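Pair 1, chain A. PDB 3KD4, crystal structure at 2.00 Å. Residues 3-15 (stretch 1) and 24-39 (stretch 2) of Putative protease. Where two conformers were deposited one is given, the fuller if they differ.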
# COMPACT_ATOMS: atom_id res chain seq x y z
N ALA A 3 15.84 1.91 -16.09
CA ALA A 3 15.61 0.91 -17.15
C ALA A 3 16.90 0.48 -17.88
O ALA A 3 17.41 -0.61 -17.67
CB ALA A 3 14.56 1.40 -18.13
N SER A 4 17.47 1.33 -18.73
CA SER A 4 18.75 0.98 -19.39
C SER A 4 19.93 1.44 -18.50
O SER A 4 21.06 1.51 -18.95
CB SER A 4 18.83 1.56 -20.82
OG SER A 4 19.63 2.74 -20.92
N GLU A 5 19.64 1.74 -17.24
CA GLU A 5 20.68 2.05 -16.27
C GLU A 5 21.27 0.78 -15.62
O GLU A 5 22.41 0.78 -15.14
CB GLU A 5 20.06 2.87 -15.16
CG GLU A 5 19.53 4.23 -15.61
CD GLU A 5 20.59 5.31 -15.62
OE1 GLU A 5 21.32 5.45 -14.63
OE2 GLU A 5 20.68 6.03 -16.61
N ALA A 6 20.44 -0.27 -15.55
CA ALA A 6 20.80 -1.53 -14.91
C ALA A 6 19.93 -2.61 -15.47
O ALA A 6 18.84 -2.31 -15.99
CB ALA A 6 20.62 -1.44 -13.38
N GLU A 7 20.40 -3.86 -15.37
CA GLU A 7 19.65 -5.02 -15.77
C GLU A 7 19.99 -6.20 -14.88
O GLU A 7 21.17 -6.45 -14.60
CB GLU A 7 20.02 -5.38 -17.20
CG GLU A 7 19.31 -6.58 -17.79
CD GLU A 7 19.95 -7.02 -19.08
OE1 GLU A 7 20.01 -8.25 -19.37
OE2 GLU A 7 20.46 -6.11 -19.79
N TYR A 8 18.98 -6.93 -14.45
CA TYR A 8 19.20 -8.20 -13.77
C TYR A 8 19.34 -9.27 -14.83
O TYR A 8 18.35 -9.66 -15.47
CB TYR A 8 18.03 -8.58 -12.87
CG TYR A 8 17.89 -7.74 -11.63
CD1 TYR A 8 18.56 -8.08 -10.46
CD2 TYR A 8 17.06 -6.63 -11.60
CE1 TYR A 8 18.43 -7.34 -9.33
CE2 TYR A 8 16.90 -5.88 -10.45
CZ TYR A 8 17.60 -6.25 -9.32
OH TYR A 8 17.51 -5.53 -8.17
N GLY A 9 20.55 -9.76 -15.02
CA GLY A 9 20.80 -10.83 -15.98
C GLY A 9 20.10 -12.10 -15.51
O GLY A 9 19.46 -12.81 -16.29
N LYS A 10 20.19 -12.37 -14.21
CA LYS A 10 19.52 -13.54 -13.65
C LYS A 10 18.98 -13.26 -12.27
O LYS A 10 19.62 -12.55 -11.45
CB LYS A 10 20.50 -14.68 -13.52
CG LYS A 10 20.92 -15.23 -14.86
CD LYS A 10 21.62 -16.58 -14.68
CE LYS A 10 22.37 -17.02 -15.97
NZ LYS A 10 21.62 -16.67 -17.22
N VAL A 11 17.79 -13.80 -12.02
CA VAL A 11 17.21 -13.91 -10.70
C VAL A 11 16.78 -15.39 -10.52
O VAL A 11 16.19 -16.03 -11.44
CB VAL A 11 16.02 -12.94 -10.56
CG1 VAL A 11 15.28 -13.13 -9.25
CG2 VAL A 11 16.50 -11.47 -10.71
N SER A 12 17.09 -15.94 -9.35
CA SER A 12 16.58 -17.27 -9.01
C SER A 12 16.12 -17.25 -7.57
O SER A 12 16.86 -16.80 -6.69
CB SER A 12 17.65 -18.33 -9.25
OG SER A 12 17.10 -19.63 -9.17
N LYS A 13 14.87 -17.65 -7.32
CA LYS A 13 14.34 -17.72 -5.96
C LYS A 13 13.77 -19.11 -5.75
O LYS A 13 13.07 -19.63 -6.64
CB LYS A 13 13.27 -16.66 -5.70
CG LYS A 13 13.84 -15.26 -5.77
CD LYS A 13 12.82 -14.17 -5.62
CE LYS A 13 13.54 -12.79 -5.50
NZ LYS A 13 12.57 -11.69 -5.35
N ALA A 14 14.09 -19.71 -4.61
CA ALA A 14 13.65 -21.07 -4.33
C ALA A 14 13.14 -21.14 -2.91
O ALA A 14 13.85 -20.72 -1.98
CB ALA A 14 14.81 -22.06 -4.56
N TRP A 15 11.92 -21.67 -2.72
CA TRP A 15 11.37 -21.85 -1.40
C TRP A 15 11.24 -23.36 -1.17
O TRP A 15 10.86 -24.10 -2.08
CB TRP A 15 9.98 -21.21 -1.24
CG TRP A 15 9.91 -19.75 -1.28
CD1 TRP A 15 9.81 -18.90 -0.24
CD2 TRP A 15 9.90 -18.94 -2.46
NE1 TRP A 15 9.74 -17.58 -0.69
CE2 TRP A 15 9.76 -17.60 -2.06
CE3 TRP A 15 9.92 -19.24 -3.83
CZ2 TRP A 15 9.70 -16.56 -2.97
CZ3 TRP A 15 9.91 -18.18 -4.74
CH2 TRP A 15 9.81 -16.86 -4.29
N GLU A 24 13.37 -23.04 3.96
CA GLU A 24 14.49 -22.32 3.42
C GLU A 24 13.96 -21.44 2.33
O GLU A 24 13.07 -21.84 1.53
CB GLU A 24 15.59 -23.26 2.91
CG GLU A 24 16.74 -22.50 2.22
CD GLU A 24 17.97 -23.37 1.83
OE1 GLU A 24 17.88 -24.59 1.97
OE2 GLU A 24 18.99 -22.81 1.34
N TYR A 25 14.47 -20.21 2.30
CA TYR A 25 14.32 -19.32 1.16
C TYR A 25 15.73 -18.98 0.62
O TYR A 25 16.60 -18.53 1.37
CB TYR A 25 13.57 -18.04 1.57
CG TYR A 25 13.63 -16.94 0.51
CD1 TYR A 25 12.99 -17.09 -0.70
CD2 TYR A 25 14.34 -15.74 0.73
CE1 TYR A 25 13.03 -16.09 -1.67
CE2 TYR A 25 14.38 -14.71 -0.25
CZ TYR A 25 13.73 -14.91 -1.44
OH TYR A 25 13.72 -13.96 -2.44
N ARG A 26 15.97 -19.25 -0.64
CA ARG A 26 17.28 -19.00 -1.25
C ARG A 26 17.09 -18.06 -2.43
O ARG A 26 16.23 -18.28 -3.29
CB ARG A 26 17.97 -20.27 -1.70
CG ARG A 26 19.38 -20.03 -2.27
CD ARG A 26 20.19 -21.31 -2.37
NE ARG A 26 21.56 -21.01 -2.86
CZ ARG A 26 22.53 -21.91 -2.93
NH1 ARG A 26 22.31 -23.15 -2.51
NH2 ARG A 26 23.71 -21.57 -3.38
N SER A 27 17.87 -16.98 -2.42
CA SER A 27 17.74 -15.92 -3.42
C SER A 27 19.07 -15.67 -4.05
O SER A 27 20.01 -15.39 -3.31
CB SER A 27 17.25 -14.60 -2.79
OG SER A 27 17.40 -13.51 -3.69
N SER A 28 19.18 -15.82 -5.38
CA SER A 28 20.42 -15.39 -6.07
C SER A 28 20.09 -14.44 -7.16
O SER A 28 18.99 -14.48 -7.77
CB SER A 28 21.28 -16.52 -6.64
OG SER A 28 20.54 -17.20 -7.58
N MSE A 29 21.05 -13.57 -7.42
CA MSE A 29 20.88 -12.56 -8.43
C MSE A 29 22.21 -12.18 -9.07
O MSE A 29 23.27 -12.38 -8.49
CB MSE A 29 20.13 -11.33 -7.91
CG MSE A 29 20.78 -10.54 -6.80
SE MSE A 29 22.22 -9.41 -7.48
CE MSE A 29 22.19 -7.98 -6.13
N GLU A 30 22.09 -11.69 -10.30
CA GLU A 30 23.13 -11.07 -11.07
C GLU A 30 22.53 -9.74 -11.54
O GLU A 30 21.48 -9.72 -12.23
CB GLU A 30 23.51 -11.94 -12.24
CG GLU A 30 24.02 -13.27 -11.79
CD GLU A 30 24.41 -14.19 -12.95
OE1 GLU A 30 24.49 -13.73 -14.12
OE2 GLU A 30 24.63 -15.37 -12.66
N LEU A 31 23.21 -8.66 -11.19
CA LEU A 31 22.74 -7.31 -11.50
C LEU A 31 23.86 -6.50 -12.10
O LEU A 31 24.86 -6.21 -11.44
CB LEU A 31 22.21 -6.64 -10.23
CG LEU A 31 21.83 -5.15 -10.27
CD1 LEU A 31 20.72 -4.86 -11.28
CD2 LEU A 31 21.41 -4.70 -8.88
N THR A 32 23.70 -6.12 -13.36
CA THR A 32 24.67 -5.27 -14.02
C THR A 32 24.26 -3.79 -13.95
O THR A 32 23.12 -3.46 -14.23
CB THR A 32 24.84 -5.69 -15.49
OG1 THR A 32 25.16 -7.09 -15.54
CG2 THR A 32 25.94 -4.87 -16.15
N LEU A 33 25.20 -2.94 -13.55
CA LEU A 33 25.02 -1.50 -13.41
C LEU A 33 25.78 -0.80 -14.52
O LEU A 33 26.96 -1.01 -14.69
CB LEU A 33 25.51 -1.05 -12.05
CG LEU A 33 24.84 -1.72 -10.83
CD1 LEU A 33 25.21 -0.98 -9.55
CD2 LEU A 33 23.31 -1.80 -10.95
N PHE A 34 25.11 0.02 -15.32
CA PHE A 34 25.75 0.60 -16.49
C PHE A 34 26.16 2.05 -16.33
O PHE A 34 26.90 2.55 -17.14
CB PHE A 34 24.84 0.53 -17.70
CG PHE A 34 24.49 -0.86 -18.11
CD1 PHE A 34 25.43 -1.67 -18.70
CD2 PHE A 34 23.21 -1.34 -17.91
CE1 PHE A 34 25.10 -2.97 -19.06
CE2 PHE A 34 22.87 -2.63 -18.30
CZ PHE A 34 23.81 -3.43 -18.86
N THR A 35 25.68 2.73 -15.29
CA THR A 35 25.96 4.15 -15.09
C THR A 35 26.41 4.41 -13.64
O THR A 35 26.09 3.64 -12.71
CB THR A 35 24.68 5.01 -15.29
OG1 THR A 35 23.76 4.69 -14.23
CG2 THR A 35 23.98 4.74 -16.66
N HIS A 36 27.09 5.52 -13.44
CA HIS A 36 27.29 6.03 -12.08
C HIS A 36 26.03 6.31 -11.31
O HIS A 36 26.02 6.13 -10.11
CB HIS A 36 28.19 7.25 -12.08
CG HIS A 36 29.56 6.93 -12.58
ND1 HIS A 36 30.16 7.62 -13.60
CD2 HIS A 36 30.37 5.89 -12.28
CE1 HIS A 36 31.34 7.07 -13.86
NE2 HIS A 36 31.48 6.00 -13.08
N THR A 37 24.97 6.74 -12.00
CA THR A 37 23.64 6.99 -11.39
C THR A 37 23.17 5.69 -10.72
O THR A 37 22.74 5.70 -9.55
CB THR A 37 22.57 7.47 -12.45
OG1 THR A 37 23.06 8.65 -13.09
CG2 THR A 37 21.18 7.77 -11.86
N ALA A 38 23.25 4.59 -11.46
CA ALA A 38 22.92 3.27 -10.93
C ALA A 38 23.85 2.90 -9.74
O ALA A 38 23.36 2.57 -8.66
CB ALA A 38 22.97 2.22 -12.04
N MSE A 39 25.16 3.00 -9.94
CA MSE A 39 26.14 2.60 -8.93
C MSE A 39 26.02 3.38 -7.61
O MSE A 39 26.31 2.85 -6.54
CB MSE A 39 27.54 2.81 -9.47
CG MSE A 39 27.96 1.81 -10.50
SE MSE A 39 29.48 2.31 -11.50
CE MSE A 39 30.68 2.82 -10.05
O HOH W 1 23.44 -9.09 -14.93
O HOH W 2 17.61 -19.79 -5.73

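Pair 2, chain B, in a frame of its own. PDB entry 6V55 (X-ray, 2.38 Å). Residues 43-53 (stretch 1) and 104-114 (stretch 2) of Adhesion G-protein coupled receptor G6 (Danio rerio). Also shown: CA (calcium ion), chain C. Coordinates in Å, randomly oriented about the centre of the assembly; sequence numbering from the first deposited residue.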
# COMPACT_ATOMS: atom_id res chain seq x y z
N VAL B 43 15.70 3.93 -3.75
CA VAL B 43 14.42 4.03 -4.44
C VAL B 43 13.69 5.28 -3.94
O VAL B 43 13.54 5.48 -2.73
CB VAL B 43 13.56 2.77 -4.23
CG1 VAL B 43 12.25 2.90 -4.97
CG2 VAL B 43 14.31 1.52 -4.67
N GLN B 44 13.23 6.11 -4.88
CA GLN B 44 12.40 7.26 -4.58
C GLN B 44 11.02 7.05 -5.17
O GLN B 44 10.89 6.84 -6.38
CB GLN B 44 13.02 8.52 -5.17
CG GLN B 44 12.34 9.75 -4.71
CD GLN B 44 12.78 10.96 -5.48
OE1 GLN B 44 12.85 10.95 -6.71
NE2 GLN B 44 13.14 12.01 -4.75
N ILE B 45 9.98 7.10 -4.33
CA ILE B 45 8.62 7.04 -4.83
C ILE B 45 8.02 8.43 -4.78
O ILE B 45 8.47 9.31 -4.06
CB ILE B 45 7.72 6.04 -4.09
CG1 ILE B 45 7.40 6.53 -2.67
CG2 ILE B 45 8.31 4.64 -4.09
CD1 ILE B 45 6.37 5.68 -1.95
N THR B 46 6.98 8.63 -5.59
CA THR B 46 6.22 9.87 -5.61
C THR B 46 4.77 9.47 -5.84
O THR B 46 4.47 8.72 -6.77
CB THR B 46 6.73 10.82 -6.71
OG1 THR B 46 7.97 11.43 -6.30
CG2 THR B 46 5.70 11.91 -7.04
N PHE B 47 3.89 9.92 -4.95
CA PHE B 47 2.47 9.73 -5.15
C PHE B 47 1.99 10.77 -6.16
O PHE B 47 2.02 11.97 -5.87
CB PHE B 47 1.72 9.88 -3.84
CG PHE B 47 1.99 8.78 -2.83
CD1 PHE B 47 1.09 7.73 -2.70
CD2 PHE B 47 3.12 8.81 -2.02
CE1 PHE B 47 1.31 6.73 -1.78
CE2 PHE B 47 3.37 7.81 -1.11
CZ PHE B 47 2.46 6.76 -0.99
N LEU B 48 1.57 10.34 -7.34
CA LEU B 48 1.03 11.29 -8.29
C LEU B 48 -0.41 11.67 -7.96
O LEU B 48 -0.89 12.72 -8.41
CB LEU B 48 1.10 10.69 -9.70
CG LEU B 48 2.49 10.14 -10.06
CD1 LEU B 48 2.50 9.36 -11.39
CD2 LEU B 48 3.48 11.27 -10.10
N ASP B 49 -1.09 10.84 -7.18
CA ASP B 49 -2.50 10.96 -6.82
C ASP B 49 -2.75 9.98 -5.69
O ASP B 49 -2.14 8.91 -5.67
CB ASP B 49 -3.41 10.63 -8.01
CG ASP B 49 -4.83 11.06 -7.78
OD1 ASP B 49 -5.05 11.82 -6.81
OD2 ASP B 49 -5.73 10.62 -8.54
N PHE B 50 -3.63 10.35 -4.75
CA PHE B 50 -3.86 9.52 -3.56
C PHE B 50 -5.17 9.94 -2.91
O PHE B 50 -5.25 11.06 -2.37
CB PHE B 50 -2.71 9.67 -2.53
CG PHE B 50 -2.86 8.81 -1.28
CD1 PHE B 50 -3.48 9.31 -0.11
CD2 PHE B 50 -2.30 7.54 -1.23
CE1 PHE B 50 -3.61 8.53 1.02
CE2 PHE B 50 -2.40 6.77 -0.09
CZ PHE B 50 -3.06 7.27 1.04
N GLU B 51 -6.15 9.03 -2.87
CA GLU B 51 -7.34 9.23 -2.05
C GLU B 51 -7.77 7.90 -1.47
O GLU B 51 -8.17 7.00 -2.22
CB GLU B 51 -8.48 9.86 -2.85
CG GLU B 51 -9.76 10.07 -2.04
CD GLU B 51 -11.00 10.40 -2.89
OE1 GLU B 51 -11.11 9.94 -4.07
OE2 GLU B 51 -11.88 11.13 -2.37
N LEU B 52 -7.70 7.76 -0.14
CA LEU B 52 -8.17 6.57 0.55
C LEU B 52 -9.30 6.95 1.50
O LEU B 52 -9.54 8.12 1.78
CB LEU B 52 -7.04 5.90 1.33
CG LEU B 52 -6.46 4.63 0.72
CD1 LEU B 52 -5.80 4.96 -0.60
CD2 LEU B 52 -5.46 4.04 1.66
N GLU B 53 -10.02 5.93 1.96
CA GLU B 53 -11.03 6.09 2.99
C GLU B 53 -10.36 6.56 4.28
O GLU B 53 -9.39 5.94 4.73
CB GLU B 53 -11.76 4.77 3.22
CG GLU B 53 -12.65 4.77 4.41
CD GLU B 53 -13.32 3.42 4.67
OE1 GLU B 53 -12.84 2.37 4.18
OE2 GLU B 53 -14.35 3.40 5.39
N LYS B 104 -10.80 6.36 -4.52
CA LYS B 104 -10.20 6.28 -5.85
C LYS B 104 -8.93 5.44 -5.85
O LYS B 104 -8.70 4.66 -6.78
CB LYS B 104 -9.90 7.70 -6.32
CG LYS B 104 -9.49 7.83 -7.76
CD LYS B 104 -8.52 8.99 -7.94
CE LYS B 104 -9.02 10.29 -7.30
NZ LYS B 104 -8.04 11.43 -7.41
N GLY B 105 -8.13 5.55 -4.80
CA GLY B 105 -6.88 4.83 -4.76
C GLY B 105 -5.70 5.73 -5.01
O GLY B 105 -5.65 6.86 -4.50
N PHE B 106 -4.75 5.26 -5.82
CA PHE B 106 -3.50 5.98 -5.93
C PHE B 106 -2.74 5.60 -7.18
O PHE B 106 -2.94 4.53 -7.77
CB PHE B 106 -2.60 5.75 -4.70
CG PHE B 106 -2.43 4.32 -4.30
CD1 PHE B 106 -1.37 3.56 -4.80
CD2 PHE B 106 -3.28 3.74 -3.36
CE1 PHE B 106 -1.17 2.23 -4.38
CE2 PHE B 106 -3.10 2.41 -2.94
CZ PHE B 106 -2.05 1.67 -3.45
N HIS B 107 -1.82 6.49 -7.56
CA HIS B 107 -0.92 6.32 -8.69
C HIS B 107 0.46 6.75 -8.21
O HIS B 107 0.67 7.92 -7.89
CB HIS B 107 -1.37 7.17 -9.88
CG HIS B 107 -0.58 6.94 -11.13
ND1 HIS B 107 -0.70 7.75 -12.24
CD2 HIS B 107 0.33 5.99 -11.46
CE1 HIS B 107 0.12 7.33 -13.19
NE2 HIS B 107 0.75 6.25 -12.74
N ILE B 108 1.39 5.80 -8.17
CA ILE B 108 2.73 5.99 -7.62
C ILE B 108 3.75 5.81 -8.74
O ILE B 108 3.68 4.84 -9.50
CB ILE B 108 2.98 5.01 -6.47
CG1 ILE B 108 2.00 5.25 -5.32
CG2 ILE B 108 4.42 5.06 -5.97
CD1 ILE B 108 2.15 4.23 -4.21
N SER B 109 4.69 6.74 -8.84
CA SER B 109 5.83 6.62 -9.74
C SER B 109 7.06 6.26 -8.92
O SER B 109 7.33 6.89 -7.89
CB SER B 109 6.08 7.92 -10.48
OG SER B 109 6.59 8.90 -9.58
N TYR B 110 7.82 5.26 -9.37
CA TYR B 110 9.07 4.90 -8.72
C TYR B 110 10.25 5.16 -9.65
O TYR B 110 10.12 5.17 -10.87
CB TYR B 110 9.06 3.43 -8.28
CG TYR B 110 8.96 2.38 -9.36
CD1 TYR B 110 7.72 2.00 -9.86
CD2 TYR B 110 10.10 1.72 -9.83
CE1 TYR B 110 7.61 1.02 -10.82
CE2 TYR B 110 10.00 0.72 -10.80
CZ TYR B 110 8.74 0.38 -11.30
OH TYR B 110 8.59 -0.60 -12.26
N LYS B 111 11.41 5.35 -9.03
CA LYS B 111 12.60 5.86 -9.70
C LYS B 111 13.82 5.34 -8.96
O LYS B 111 13.87 5.43 -7.73
CB LYS B 111 12.56 7.39 -9.70
CG LYS B 111 13.33 8.09 -10.79
CD LYS B 111 13.82 9.46 -10.30
CE LYS B 111 13.43 10.60 -11.24
NZ LYS B 111 13.82 11.90 -10.63
N GLN B 112 14.77 4.76 -9.70
CA GLN B 112 16.06 4.36 -9.14
C GLN B 112 17.01 5.56 -9.14
O GLN B 112 17.31 6.12 -10.20
CB GLN B 112 16.67 3.21 -9.94
CG GLN B 112 15.91 1.91 -9.83
CD GLN B 112 16.72 0.72 -10.34
OE1 GLN B 112 17.91 0.86 -10.67
NE2 GLN B 112 16.09 -0.46 -10.38
N VAL B 113 17.46 5.95 -7.95
CA VAL B 113 18.29 7.13 -7.76
C VAL B 113 19.61 6.66 -7.17
O VAL B 113 19.62 5.91 -6.18
CB VAL B 113 17.61 8.16 -6.84
CG1 VAL B 113 18.57 9.31 -6.47
CG2 VAL B 113 16.34 8.71 -7.50
N ALA B 114 20.72 7.07 -7.79
CA ALA B 114 22.03 6.77 -7.23
C ALA B 114 22.26 7.57 -5.96
O ALA B 114 21.80 8.72 -5.86
CB ALA B 114 23.12 7.06 -8.27
CA CA C . -12.78 0.47 2.65
O HOH W 3 -12.69 -1.43 0.93

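Both pairs set an antiparallel strand against a neighbour that turns a corner partway along, at Gly9(A) in pair 1 and at Leu48(B) in pair 2, and their central backbones superpose to 0.6 Å. In each, one residue more is used in the turning strand than in the straight one. Ala6(A) sits across from Leu33(A) and Val11(A) from Met29(A), five steps against four; Phe47(B) sits across from Ile108(B) and Phe50(B) from Phe106(B), three steps against two. The extra residue is the corner itself, and its amide finds an acceptor on the partner: Gly9(A) N gives a weak, bent hydrogen bond to Glu30(A) O at 2.9 Å, and Leu48(B) N gives a hydrogen bond, not a weak one, to His107(B) O at 2.6 Å. Ordinary ladder bonds resume beyond, such as Glu30(A) N to Lys10(A) O at 2.9 Å and His107(B) N to Asp49(B) O at 3.1 Å.

The first rule is that an aromatic before the corner packs on a branched aliphatic of the partner. Tyr8(A) and Phe47(B) coincide, both with chi1 in m, as do Leu31(A) and Ile108(B). Leu31(A) CD1 lies over the face of the Tyr8(A) ring, 3.8 Å from its centroid; Ile108(B) CD1 reaches Phe47(B) CE1 at 3.6 Å, approaching obliquely. On the same side, the matched Ala6(A) and Ile45(B) both touch that aliphatic, Ala6(A) CB at 4.0 Å from Leu31(A) CD1 and Ile45(B) CB at 3.9 Å from Ile108(B) CG2. The larger Ile45(B) also brings CG2 to 4.4 Å from Tyr110(B) CB, where Ala6(A) CB has Leu33(A) CD2 at 3.6 Å. Past the corner, Val11(A) and Met29(A), a selenomethionine, give way to two aromatics, Phe50(B) CD2 resting 3.9 Å from Phe106(B) CB.

The corner position tolerates opposite solutions. Gly9(A) has no side chain, though a CB would have room; a water accepts from Gly9(A) N at 3.0 Å and hydrogen-bonds Thr32(A) OG1 at 2.7 Å. Leu48(B) instead covers its partner, its CD1 standing 3.6 Å from the centroid of the His107(B) ring, over the face.

The other side carries polar chemistry. Lys10(A) leads its end away from the partner strand, with its CD 3.8 Å from Glu30(A) OE2, while the matching Asp49(B) forms a salt bridge, OD2 to Lys104(B) NZ at 2.7 Å. At the far end, Glu5(A) OE1 accepts from Thr35(A) OG1 at 2.6 Å, and that same hydroxyl oxygen caps the helix by accepting from Ala38(A) N at 2.8 Å. The two pairs share the corner and its register, and keep an aromatic against an aliphatic beside it, while the other side chains differ.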